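Local coordinates for Low molecular weight phosphotyrosine phosphatase family protein (Streptococcus pyogenes, PDB 5GOT) that probably hydrolyses phosphotyrosine in proteins, as a bacterial low molecular weight protein tyrosine phosphatase, at residues E19-S24 against Q127-G132. Residues are numbered along the deposited sequence; the frame is centred on the assembly and turned at random.
Sequences EFVMKS and QLVRKG
Val-21 lies with both methyls against helix 122-140, overlapping Val-129 and Arg-130. Its CG1, set anti to the backbone N (chi1 174°), sits over the backbone of Arg-130, with Val-21 CG1 3.9 Å from Arg-130 CA. Val-21 CG1 also lies 4.1 Å from Arg-130 CD, in the aliphatic part of that side chain. On the other branch, Val-21 CG2 is 4.1 Å from Val-129 CG1, and that Val-129 methyl lies equally near CB of Val-21. One valine thus touches two successive residues of the partner helix. Tyr-126 and Cys-133 of helix 122-140 also touch Val-21 and extend this contact.

At the solvent side the Arg-130 chain bends at chi2 (79°), which brings the guanidinium toward Ser-24. Arg-130 NH2 ends 3.7 Å from Ser-24 OG, and the hydroxyl approaches the guanidinium edge-on. That distance is too long for a hydrogen bond. Ser-24 OG instead donates to Val-21 O at 2.7 Å, in the carbonyl plane and on a lone pair. Ser-24 N also bonds to Val-21 O, so this carbonyl accepts from two donors of the same residue.

The contact packs helix 14-23 against helix 122-140, beside the parallel sheet of the phosphatase fold. Its chemistry is chiefly van der Waals, with valine methyls buried inside and the Arg-130 and Ser-24 polar groups toward the solvent side, which implies that apolar contact rather than hydrogen bonding or charge pairing joins these two segments.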
# COMPACT_ATOMS: atom_id res chain seq x y z
N GLU A 19 -0.87 -3.04 -2.30
CA GLU A 19 -2.16 -3.67 -2.03
C GLU A 19 -2.20 -5.09 -2.57
O GLU A 19 -2.43 -6.05 -1.82
CB GLU A 19 -3.30 -2.85 -2.63
CG GLU A 19 -4.65 -3.56 -2.58
CD GLU A 19 -5.83 -2.73 -3.10
OE1 GLU A 19 -5.66 -1.54 -3.43
OE2 GLU A 19 -6.94 -3.29 -3.17
N PHE A 20 -1.93 -5.25 -3.86
CA PHE A 20 -2.13 -6.55 -4.47
C PHE A 20 -0.97 -7.50 -4.21
O PHE A 20 -1.19 -8.72 -4.13
CB PHE A 20 -2.44 -6.37 -5.96
CG PHE A 20 -3.74 -5.64 -6.19
CD1 PHE A 20 -4.94 -6.24 -5.85
CD2 PHE A 20 -3.75 -4.33 -6.65
CE1 PHE A 20 -6.15 -5.55 -6.00
CE2 PHE A 20 -4.95 -3.64 -6.83
CZ PHE A 20 -6.16 -4.25 -6.49
N VAL A 21 0.25 -7.00 -4.03
CA VAL A 21 1.32 -7.88 -3.57
C VAL A 21 1.01 -8.39 -2.16
O VAL A 21 1.12 -9.58 -1.87
CB VAL A 21 2.69 -7.18 -3.64
CG1 VAL A 21 3.77 -8.05 -3.02
CG2 VAL A 21 3.06 -6.87 -5.10
N MET A 22 0.59 -7.48 -1.26
CA MET A 22 0.23 -7.93 0.09
C MET A 22 -0.92 -8.92 0.04
O MET A 22 -0.92 -9.93 0.76
CB MET A 22 -0.13 -6.73 0.96
CG MET A 22 -0.20 -7.06 2.45
SD MET A 22 1.45 -7.25 3.11
CE MET A 22 1.10 -7.95 4.74
N LYS A 23 -1.91 -8.66 -0.81
CA LYS A 23 -3.04 -9.58 -0.93
C LYS A 23 -2.61 -10.94 -1.44
O LYS A 23 -3.31 -11.93 -1.18
CB LYS A 23 -4.11 -8.98 -1.85
CG LYS A 23 -4.91 -7.87 -1.20
CD LYS A 23 -6.00 -7.39 -2.15
CE LYS A 23 -7.07 -6.60 -1.42
NZ LYS A 23 -7.81 -5.71 -2.34
N SER A 24 -1.48 -11.03 -2.13
CA SER A 24 -1.02 -12.31 -2.63
C SER A 24 -0.32 -13.15 -1.58
O SER A 24 -0.06 -14.33 -1.83
CB SER A 24 -0.09 -12.11 -3.84
OG SER A 24 1.24 -11.79 -3.44
N GLN A 127 10.45 -5.34 -6.43
CA GLN A 127 11.31 -6.06 -5.50
C GLN A 127 11.26 -5.44 -4.11
O GLN A 127 11.22 -6.17 -3.10
CB GLN A 127 12.76 -6.09 -6.01
CG GLN A 127 12.96 -6.77 -7.37
CD GLN A 127 12.53 -8.23 -7.38
OE1 GLN A 127 12.46 -8.89 -6.34
NE2 GLN A 127 12.22 -8.74 -8.57
N LEU A 128 11.24 -4.11 -4.02
CA LEU A 128 11.19 -3.46 -2.71
C LEU A 128 9.82 -3.58 -2.06
O LEU A 128 9.72 -3.68 -0.83
CB LEU A 128 11.60 -2.00 -2.84
CG LEU A 128 13.06 -1.91 -3.26
CD1 LEU A 128 13.43 -0.50 -3.68
CD2 LEU A 128 13.95 -2.40 -2.13
N VAL A 129 8.75 -3.54 -2.86
CA VAL A 129 7.41 -3.69 -2.32
C VAL A 129 7.21 -5.11 -1.82
O VAL A 129 6.61 -5.35 -0.77
CB VAL A 129 6.38 -3.32 -3.39
CG1 VAL A 129 5.00 -3.87 -3.04
CG2 VAL A 129 6.34 -1.83 -3.55
N ARG A 130 7.73 -6.07 -2.59
CA ARG A 130 7.60 -7.48 -2.26
C ARG A 130 8.32 -7.81 -0.95
O ARG A 130 7.79 -8.54 -0.11
CB ARG A 130 8.15 -8.30 -3.44
CG ARG A 130 8.37 -9.79 -3.20
CD ARG A 130 7.07 -10.50 -3.28
NE ARG A 130 7.15 -11.87 -2.73
CZ ARG A 130 6.12 -12.70 -2.67
NH1 ARG A 130 6.30 -13.91 -2.14
NH2 ARG A 130 4.92 -12.32 -3.15
N LYS A 131 9.53 -7.25 -0.76
CA LYS A 131 10.25 -7.45 0.50
C LYS A 131 9.58 -6.71 1.66
O LYS A 131 9.48 -7.25 2.77
CB LYS A 131 11.70 -7.01 0.34
CG LYS A 131 12.50 -7.84 -0.67
CD LYS A 131 14.02 -7.57 -0.61
CE LYS A 131 14.41 -6.20 -1.16
NZ LYS A 131 15.89 -5.96 -1.12
N GLY A 132 9.13 -5.48 1.42
CA GLY A 132 8.47 -4.72 2.47
C GLY A 132 7.14 -5.33 2.89
O GLY A 132 6.75 -5.25 4.06